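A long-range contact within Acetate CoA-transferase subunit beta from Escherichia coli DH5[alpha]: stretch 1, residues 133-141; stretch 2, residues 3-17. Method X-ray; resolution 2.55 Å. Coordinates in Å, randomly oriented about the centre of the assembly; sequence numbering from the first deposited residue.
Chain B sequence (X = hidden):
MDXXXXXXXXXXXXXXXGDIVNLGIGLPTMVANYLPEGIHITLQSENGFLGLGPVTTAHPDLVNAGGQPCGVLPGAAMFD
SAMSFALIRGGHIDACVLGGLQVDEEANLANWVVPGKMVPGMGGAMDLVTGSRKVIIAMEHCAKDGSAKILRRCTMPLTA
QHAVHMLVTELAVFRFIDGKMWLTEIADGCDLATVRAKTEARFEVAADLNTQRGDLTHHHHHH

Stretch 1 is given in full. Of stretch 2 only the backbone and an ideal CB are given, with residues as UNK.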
ATOM      1  N   ARG B 133       2.457  -9.133 -17.935  1.00 27.03           N
ATOM      2  CA  ARG B 133       2.515  -8.600 -19.292  1.00 29.50           C
ATOM      3  C   ARG B 133       2.360  -9.704 -20.328  1.00 27.82           C
ATOM      4  O   ARG B 133       1.751  -9.493 -21.374  1.00 29.14           O
ATOM      5  CB  ARG B 133       3.827  -7.855 -19.536  1.00 32.81           C
ATOM      6  CG  ARG B 133       3.929  -6.508 -18.858  1.00 36.11           C
ATOM      7  CD  ARG B 133       5.133  -5.754 -19.393  1.00 40.50           C
ATOM      8  NE  ARG B 133       5.313  -4.456 -18.755  1.00 44.26           N
ATOM      9  CZ  ARG B 133       6.254  -3.580 -19.097  1.00 47.05           C
ATOM     10  NH1 ARG B 133       7.107  -3.863 -20.075  1.00 48.57           N
ATOM     11  NH2 ARG B 133       6.343  -2.418 -18.461  1.00 47.94           N
ATOM     12  N   LYS B 134       2.919 -10.873 -20.036  1.00 25.60           N
ATOM     13  CA  LYS B 134       2.745 -12.037 -20.896  1.00 25.12           C
ATOM     14  C   LYS B 134       2.303 -13.246 -20.092  1.00 22.58           C
ATOM     15  O   LYS B 134       2.980 -13.670 -19.157  1.00 22.42           O
ATOM     16  CB  LYS B 134       4.037 -12.355 -21.650  1.00 27.54           C
ATOM     17  CG  LYS B 134       3.888 -13.514 -22.623  1.00 28.83           C
ATOM     18  CD  LYS B 134       5.175 -13.811 -23.365  1.00 30.53           C
ATOM     19  CE  LYS B 134       5.248 -13.043 -24.670  1.00 32.19           C
ATOM     20  NZ  LYS B 134       6.443 -13.426 -25.470  1.00 33.91           N
ATOM     21  N   VAL B 135       1.164 -13.805 -20.483  1.00 21.49           N
ATOM     22  CA  VAL B 135       0.598 -14.966 -19.818  1.00 20.85           C
ATOM     23  C   VAL B 135       0.879 -16.201 -20.662  1.00 21.46           C
ATOM     24  O   VAL B 135       0.280 -16.390 -21.722  1.00 21.73           O
ATOM     25  CB  VAL B 135      -0.921 -14.810 -19.595  1.00 20.44           C
ATOM     26  CG1 VAL B 135      -1.500 -16.039 -18.899  1.00 19.95           C
ATOM     27  CG2 VAL B 135      -1.213 -13.546 -18.796  1.00 19.69           C
ATOM     28  N   ILE B 136       1.805 -17.028 -20.188  1.00 21.13           N
ATOM     29  CA  ILE B 136       2.166 -18.256 -20.877  1.00 21.50           C
ATOM     30  C   ILE B 136       1.556 -19.438 -20.146  1.00 21.63           C
ATOM     31  O   ILE B 136       1.752 -19.604 -18.943  1.00 20.69           O
ATOM     32  CB  ILE B 136       3.691 -18.439 -20.971  1.00 22.07           C
ATOM     33  CG1 ILE B 136       4.321 -17.221 -21.655  1.00 22.35           C
ATOM     34  CG2 ILE B 136       4.024 -19.722 -21.734  1.00 22.59           C
ATOM     35  CD1 ILE B 136       5.831 -17.234 -21.681  1.00 22.44           C
ATOM     36  N   ILE B 137       0.799 -20.246 -20.879  1.00 23.46           N
ATOM     37  CA  ILE B 137       0.207 -21.456 -20.328  1.00 25.63           C
ATOM     38  C   ILE B 137       0.987 -22.673 -20.809  1.00 27.66           C
ATOM     39  O   ILE B 137       1.105 -22.916 -22.009  1.00 29.39           O
ATOM     40  CB  ILE B 137      -1.278 -21.588 -20.715  1.00 26.11           C
ATOM     41  CG1 ILE B 137      -2.059 -20.349 -20.264  1.00 24.36           C
ATOM     42  CG2 ILE B 137      -1.885 -22.852 -20.108  1.00 27.37           C
ATOM     43  CD1 ILE B 137      -2.003 -20.076 -18.767  1.00 23.45           C
ATOM     44  N   ALA B 138       1.511 -23.429 -19.850  1.00 27.82           N
ATOM     45  CA  ALA B 138       2.272 -24.643 -20.123  1.00 29.15           C
ATOM     46  C   ALA B 138       1.402 -25.823 -19.729  1.00 31.44           C
ATOM     47  O   ALA B 138       1.104 -26.023 -18.552  1.00 32.45           O
ATOM     48  CB  ALA B 138       3.578 -24.647 -19.354  1.00 28.36           C
ATOM     49  N   MET B 139       0.997 -26.606 -20.722  1.00 32.53           N
ATOM     50  CA  MET B 139      -0.017 -27.624 -20.506  1.00 34.06           C
ATOM     51  C   MET B 139       0.109 -28.804 -21.465  1.00 35.35           C
ATOM     52  O   MET B 139       0.533 -28.634 -22.603  1.00 34.59           O
ATOM     53  CB  MET B 139      -1.377 -26.949 -20.692  1.00 34.26           C
ATOM     54  CG  MET B 139      -2.570 -27.657 -20.130  1.00 35.49           C
ATOM     55  SD  MET B 139      -4.064 -26.706 -20.483  1.00 49.56           S
ATOM     56  CE  MET B 139      -4.213 -26.929 -22.256  1.00 32.63           C
ATOM     57  N   GLU B 140      -0.273 -29.997 -21.016  1.00 37.13           N
ATOM     58  CA  GLU B 140      -0.379 -31.130 -21.929  1.00 39.86           C
ATOM     59  C   GLU B 140      -1.576 -30.876 -22.836  1.00 37.07           C
ATOM     60  O   GLU B 140      -2.523 -30.205 -22.433  1.00 35.65           O
ATOM     61  CB  GLU B 140      -0.515 -32.455 -21.177  1.00 45.62           C
ATOM     62  CG  GLU B 140       0.717 -32.827 -20.361  1.00 50.66           C
ATOM     63  CD  GLU B 140       0.570 -34.157 -19.641  1.00 56.11           C
ATOM     64  OE1 GLU B 140      -0.456 -34.842 -19.847  1.00 58.56           O
ATOM     65  OE2 GLU B 140       1.488 -34.521 -18.874  1.00 57.68           O
ATOM     66  N   HIS B 141      -1.540 -31.392 -24.058  1.00 36.06           N
ATOM     67  CA  HIS B 141      -2.595 -31.082 -25.015  1.00 35.52           C
ATOM     68  C   HIS B 141      -3.940 -31.661 -24.570  1.00 35.55           C
ATOM     69  O   HIS B 141      -4.962 -30.975 -24.618  1.00 33.73           O
ATOM     70  CB  HIS B 141      -2.236 -31.599 -26.406  1.00 35.82           C
ATOM     71  CG  HIS B 141      -2.906 -30.846 -27.512  1.00 35.55           C
ATOM     72  ND1 HIS B 141      -2.292 -29.812 -28.185  1.00 35.10           N
ATOM     73  CD2 HIS B 141      -4.145 -30.959 -28.045  1.00 35.55           C
ATOM     74  CE1 HIS B 141      -3.118 -29.332 -29.096  1.00 34.99           C
ATOM     75  NE2 HIS B 141      -4.251 -30.008 -29.031  1.00 35.34           N
ATOM     76  N   UNK B   3       7.424 -35.099 -22.253  1.00 55.21           N
ATOM     77  CA  UNK B   3       6.506 -34.099 -22.792  1.00 52.34           C
ATOM     78  C   UNK B   3       6.600 -32.803 -22.001  1.00 50.40           C
ATOM     79  O   UNK B   3       6.764 -31.728 -22.574  1.00 48.94           O
ATOM     80  CB  UNK B   3       5.069 -34.624 -22.778  1.00 52.34           C
ATOM     81  N   UNK B   4       6.474 -32.916 -20.682  1.00 50.88           N
ATOM     82  CA  UNK B   4       6.588 -31.768 -19.791  1.00 49.59           C
ATOM     83  C   UNK B   4       7.917 -31.049 -20.001  1.00 49.24           C
ATOM     84  O   UNK B   4       7.989 -29.823 -19.931  1.00 47.54           O
ATOM     85  CB  UNK B   4       6.448 -32.208 -18.332  1.00 49.59           C
ATOM     86  N   UNK B   5       8.965 -31.824 -20.263  1.00 50.77           N
ATOM     87  CA  UNK B   5      10.297 -31.264 -20.454  1.00 50.49           C
ATOM     88  C   UNK B   5      10.412 -30.523 -21.784  1.00 48.48           C
ATOM     89  O   UNK B   5      11.047 -29.472 -21.848  1.00 47.83           O
ATOM     90  CB  UNK B   5      11.349 -32.372 -20.381  1.00 50.49           C
ATOM     91  N   UNK B   6       9.802 -31.053 -22.841  1.00 48.01           N
ATOM     92  CA  UNK B   6       9.805 -30.341 -24.114  1.00 47.56           C
ATOM     93  C   UNK B   6       9.004 -29.045 -23.991  1.00 43.67           C
ATOM     94  O   UNK B   6       9.416 -28.005 -24.503  1.00 43.51           O
ATOM     95  CB  UNK B   6       9.233 -31.222 -25.227  1.00 47.56           C
ATOM     96  N   UNK B   7       7.858 -29.113 -23.322  1.00 40.56           N
ATOM     97  CA  UNK B   7       7.053 -27.925 -23.064  1.00 36.94           C
ATOM     98  C   UNK B   7       7.872 -26.884 -22.300  1.00 36.34           C
ATOM     99  O   UNK B   7       7.974 -25.732 -22.719  1.00 35.96           O
ATOM    100  CB  UNK B   7       5.790 -28.292 -22.281  1.00 36.94           C
ATOM    101  N   UNK B   8       8.440 -27.301 -21.171  1.00 35.98           N
ATOM    102  CA  UNK B   8       9.252 -26.418 -20.341  1.00 34.53           C
ATOM    103  C   UNK B   8      10.409 -25.833 -21.140  1.00 35.75           C
ATOM    104  O   UNK B   8      10.727 -24.649 -21.023  1.00 34.93           O
ATOM    105  CB  UNK B   8       9.782 -27.171 -19.119  1.00 34.53           C
ATOM    106  N   UNK B   9      11.038 -26.678 -21.947  1.00 37.88           N
ATOM    107  CA  UNK B   9      12.151 -26.262 -22.788  1.00 39.30           C
ATOM    108  C   UNK B   9      11.719 -25.174 -23.770  1.00 35.53           C
ATOM    109  O   UNK B   9      12.406 -24.167 -23.932  1.00 33.56           O
ATOM    110  CB  UNK B   9      12.722 -27.463 -23.545  1.00 39.30           C
ATOM    111  N   UNK B  10      10.577 -25.376 -24.423  1.00 32.19           N
ATOM    112  CA  UNK B  10      10.070 -24.392 -25.374  1.00 31.24           C
ATOM    113  C   UNK B  10       9.708 -23.068 -24.697  1.00 29.14           C
ATOM    114  O   UNK B  10      10.026 -21.997 -25.214  1.00 28.96           O
ATOM    115  CB  UNK B  10       8.847 -24.954 -26.102  1.00 31.24           C
ATOM    116  N   UNK B  11       9.041 -23.140 -23.549  1.00 28.89           N
ATOM    117  CA  UNK B  11       8.679 -21.938 -22.804  1.00 28.42           C
ATOM    118  C   UNK B  11       9.928 -21.169 -22.378  1.00 32.00           C
ATOM    119  O   UNK B  11       9.954 -19.937 -22.419  1.00 32.51           O
ATOM    120  CB  UNK B  11       7.837 -22.302 -21.579  1.00 28.42           C
ATOM    121  N   UNK B  12      10.959 -21.900 -21.968  1.00 34.30           N
ATOM    122  CA  UNK B  12      12.214 -21.287 -21.548  1.00 35.46           C
ATOM    123  C   UNK B  12      12.822 -20.445 -22.665  1.00 37.98           C
ATOM    124  O   UNK B  12      13.415 -19.397 -22.413  1.00 38.43           O
ATOM    125  CB  UNK B  12      13.206 -22.363 -21.103  1.00 35.46           C
ATOM    126  N   UNK B  13      12.672 -20.913 -23.901  1.00 39.91           N
ATOM    127  CA  UNK B  13      13.191 -20.197 -25.063  1.00 41.00           C
ATOM    128  C   UNK B  13      12.390 -18.928 -25.365  1.00 37.09           C
ATOM    129  O   UNK B  13      12.839 -18.074 -26.130  1.00 37.13           O
ATOM    130  CB  UNK B  13      13.186 -21.116 -26.286  1.00 41.00           C
ATOM    131  N   UNK B  14      11.217 -18.797 -24.753  1.00 34.37           N
ATOM    132  CA  UNK B  14      10.361 -17.635 -24.983  1.00 33.04           C
ATOM    133  C   UNK B  14      10.804 -16.445 -24.144  1.00 33.16           C
ATOM    134  O   UNK B  14      10.614 -15.293 -24.536  1.00 32.98           O
ATOM    135  CB  UNK B  14       8.903 -17.979 -24.673  1.00 33.04           C
ATOM    136  N   UNK B  15      11.392 -16.731 -22.988  1.00 33.92           N
ATOM    137  CA  UNK B  15      11.789 -15.688 -22.055  1.00 34.95           C
ATOM    138  C   UNK B  15      12.970 -14.884 -22.585  1.00 36.24           C
ATOM    139  O   UNK B  15      13.871 -15.436 -23.218  1.00 37.33           O
ATOM    140  CB  UNK B  15      12.138 -16.300 -20.697  1.00 34.95           C
ATOM    141  N   UNK B  16      12.958 -13.582 -22.315  1.00 37.17           N
ATOM    142  CA  UNK B  16      14.044 -12.694 -22.718  1.00 40.24           C
ATOM    143  C   UNK B  16      14.961 -12.354 -21.547  1.00 39.80           C
ATOM    144  O   UNK B  16      14.549 -12.376 -20.386  1.00 37.55           O
ATOM    145  CB  UNK B  16      13.476 -11.409 -23.324  1.00 40.24           C
ATOM    146  N   UNK B  17      16.211 -12.049 -21.880  1.00 41.62           N
ATOM    147  CA  UNK B  17      17.231 -11.711 -20.896  1.00 41.86           C
ATOM    148  C   UNK B  17      16.818 -10.500 -20.068  1.00 37.95           C
ATOM    149  O   UNK B  17      16.515  -9.439 -20.613  1.00 38.06           O
ATOM    150  CB  UNK B  17      18.569 -11.444 -21.588  1.00 41.86           C
TER

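Stretch 2 opens as a helix that runs nearly antiparallel to strand 135-138, at 163° with the axes 9.5 Å apart at closest approach. Ile136 and Ala138, with Lys134 just before them, point CA-to-CB toward the helix, so the positions that matter recur every three or four residues.

Position 3 points its CB toward stretch 1, but the ideal CB is still 5.3 Å from Glu140 CG. A small residue fits; the deposited residue is Ala3, which makes no close contact.

At position 4 the CA-to-CB bond runs sideways, and the ideal CB lies 5.5 Å from Glu140 OE2. A long, flexible side chain could reach that carboxylate, and a positive charge would be welcome there. The residue is Lys4, an extended chain whose CE comes 3.6 Å from Glu140 OE2; its aliphatic part approaches the acid, but the pair forms no salt bridge.

Positions 5 and 6 are out of reach of stretch 1, which leaves the choice open; they are Gln5 and Arg6.

Position 7 faces the strand. Its ideal CB is 5.2 Å from Ala138 CB and 5.3 Å from Met139 O, and because Ala138 offers only a methyl group, there is space for a branched or long apolar chain such as Ile, Leu or Met. Ile7 takes it: CG2 lies 3.7 Å from Ala138 CB, while CD1 reaches past the end of the strand to 3.4 Å from Met139 O.

Position 8 points away and positions 9 and 10 are out of reach, so stretch 1 sets no requirement. They hold Ala8, Arg9 and Arg10.

Position 11, one helical turn after 7, again points toward the strand. Its ideal CB is already 4.6 Å from Ile136 CG2 and 5.3 Å from Ala138 CB, an apolar setting that favours a compact side chain such as Val or Ala. Both methyls of Val11 pack on Ile136, CG1 and CG2 each 4.0 Å from Ile136 CG2, and CG2 also lies 4.3 Å from Ala138 CB.

Positions 12 and 13 lie out of reach and are Ala12 and Gln13.

Position 14 has a mixed outlook: its ideal CB is 4.4 Å from Ile136 CD1 and 5.2 Å from Lys134 NZ. An acid suits best, with methylene groups to cover the isoleucine and a carboxylate for the ammonium; Gln could also serve. Glu14 does both. Its CG packs 4.0 Å from Ile136 CD1, and OE2 accepts a 2.8 Å hydrogen bond from Lys134 NZ within a salt bridge. Its other oxygen, OE1, is held by Arg10 NH2 at 3.2 Å.

Position 15 points sideways, yet a long apolar chain could bend back toward Ile136. Leu15 does so, CD2 ending 4.4 Å from Ile136 CD1.

Position 16 also points sideways, and near Lys134 a neutral or acidic end would be easiest. It is nevertheless Arg16, whose NH1 lies 4.2 Å from Lys134 NZ, a like-charge approach at the guanidinium edge. Position 17, out of reach, is Asp17.

Stretch 2 (3-17) AKQRIARRVAQELRD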
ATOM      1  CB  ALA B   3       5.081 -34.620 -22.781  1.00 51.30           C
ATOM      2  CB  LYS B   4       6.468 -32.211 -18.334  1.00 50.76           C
ATOM      3  CG  LYS B   4       5.143 -32.860 -17.985  1.00 51.28           C
ATOM      4  CD  LYS B   4       5.080 -33.208 -16.506  1.00 52.27           C
ATOM      5  CE  LYS B   4       3.849 -34.032 -16.174  1.00 53.15           C
ATOM      6  NZ  LYS B   4       3.784 -34.380 -14.726  1.00 54.03           N
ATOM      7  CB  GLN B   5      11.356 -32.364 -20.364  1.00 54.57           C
ATOM      8  CG  GLN B   5      11.511 -32.937 -18.961  1.00 56.67           C
ATOM      9  CD  GLN B   5      12.536 -34.052 -18.885  1.00 61.44           C
ATOM     10  OE1 GLN B   5      12.885 -34.665 -19.895  1.00 63.85           O
ATOM     11  NE2 GLN B   5      13.026 -34.320 -17.680  1.00 62.88           N
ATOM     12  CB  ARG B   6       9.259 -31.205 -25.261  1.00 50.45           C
ATOM     13  CG  ARG B   6      10.121 -32.421 -25.603  1.00 55.21           C
ATOM     14  CD  ARG B   6       9.482 -33.311 -26.678  1.00 57.78           C
ATOM     15  NE  ARG B   6       8.212 -33.932 -26.302  1.00 58.32           N
ATOM     16  CZ  ARG B   6       8.093 -35.140 -25.755  1.00 60.53           C
ATOM     17  NH1 ARG B   6       9.167 -35.885 -25.515  1.00 63.38           N
ATOM     18  NH2 ARG B   6       6.891 -35.618 -25.462  1.00 59.82           N
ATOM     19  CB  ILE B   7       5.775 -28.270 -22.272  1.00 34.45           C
ATOM     20  CG1 ILE B   7       4.872 -29.179 -23.107  1.00 33.89           C
ATOM     21  CG2 ILE B   7       5.019 -27.000 -21.876  1.00 31.63           C
ATOM     22  CD1 ILE B   7       3.753 -29.825 -22.325  1.00 33.06           C
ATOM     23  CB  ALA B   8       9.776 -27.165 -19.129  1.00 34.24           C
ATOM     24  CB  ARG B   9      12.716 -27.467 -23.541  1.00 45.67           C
ATOM     25  CG  ARG B   9      13.900 -27.171 -24.445  1.00 51.16           C
ATOM     26  CD  ARG B   9      14.456 -28.463 -25.029  1.00 57.59           C
ATOM     27  NE  ARG B   9      15.586 -28.238 -25.926  1.00 62.63           N
ATOM     28  CZ  ARG B   9      16.295 -29.211 -26.494  1.00 68.03           C
ATOM     29  NH1 ARG B   9      15.994 -30.483 -26.261  1.00 70.07           N
ATOM     30  NH2 ARG B   9      17.309 -28.916 -27.298  1.00 70.82           N
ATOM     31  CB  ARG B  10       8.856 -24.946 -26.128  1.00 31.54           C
ATOM     32  CG  ARG B  10       8.213 -23.950 -27.095  1.00 31.52           C
ATOM     33  CD  ARG B  10       9.210 -23.417 -28.121  1.00 32.69           C
ATOM     34  NE  ARG B  10       8.669 -22.300 -28.893  1.00 32.74           N
ATOM     35  CZ  ARG B  10       8.738 -21.024 -28.519  1.00 32.31           C
ATOM     36  NH1 ARG B  10       9.310 -20.684 -27.371  1.00 30.98           N
ATOM     37  NH2 ARG B  10       8.221 -20.081 -29.292  1.00 33.41           N
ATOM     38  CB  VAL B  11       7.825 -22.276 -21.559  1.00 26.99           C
ATOM     39  CG1 VAL B  11       7.621 -21.044 -20.682  1.00 24.35           C
ATOM     40  CG2 VAL B  11       6.477 -22.849 -21.973  1.00 27.38           C
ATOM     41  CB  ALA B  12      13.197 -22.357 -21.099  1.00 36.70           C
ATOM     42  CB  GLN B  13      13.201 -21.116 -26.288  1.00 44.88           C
ATOM     43  CG  GLN B  13      14.245 -22.224 -26.211  1.00 48.57           C
ATOM     44  CD  GLN B  13      14.157 -23.209 -27.364  1.00 51.55           C
ATOM     45  OE1 GLN B  13      13.197 -23.200 -28.134  1.00 52.15           O
ATOM     46  NE2 GLN B  13      15.165 -24.065 -27.487  1.00 53.82           N
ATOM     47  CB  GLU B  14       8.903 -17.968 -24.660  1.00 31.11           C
ATOM     48  CG  GLU B  14       7.910 -16.883 -25.057  1.00 29.99           C
ATOM     49  CD  GLU B  14       7.789 -16.705 -26.559  1.00 31.30           C
ATOM     50  OE1 GLU B  14       8.237 -17.598 -27.310  1.00 31.75           O
ATOM     51  OE2 GLU B  14       7.246 -15.665 -26.986  1.00 31.29           O
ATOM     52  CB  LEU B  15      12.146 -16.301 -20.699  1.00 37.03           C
ATOM     53  CG  LEU B  15      11.085 -17.212 -20.079  1.00 38.45           C
ATOM     54  CD1 LEU B  15      11.584 -17.795 -18.768  1.00 38.89           C
ATOM     55  CD2 LEU B  15       9.779 -16.460 -19.870  1.00 38.29           C
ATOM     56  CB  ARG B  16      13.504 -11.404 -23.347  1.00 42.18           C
ATOM     57  CG  ARG B  16      12.910 -11.584 -24.743  1.00 45.72           C
ATOM     58  CD  ARG B  16      12.433 -10.253 -25.315  1.00 48.63           C
ATOM     59  NE  ARG B  16      11.941 -10.371 -26.688  1.00 52.77           N
ATOM     60  CZ  ARG B  16      10.722 -10.771 -27.038  1.00 54.60           C
ATOM     61  NH1 ARG B  16       9.825 -11.105 -26.119  1.00 53.84           N
ATOM     62  NH2 ARG B  16      10.401 -10.833 -28.325  1.00 56.49           N
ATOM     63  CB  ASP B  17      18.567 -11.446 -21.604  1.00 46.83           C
ATOM     64  CG  ASP B  17      19.713 -11.205 -20.636  1.00 49.41           C
ATOM     65  OD1 ASP B  17      19.796 -11.911 -19.608  1.00 49.65           O
ATOM     66  OD2 ASP B  17      20.540 -10.310 -20.912  1.00 51.06           O
TER
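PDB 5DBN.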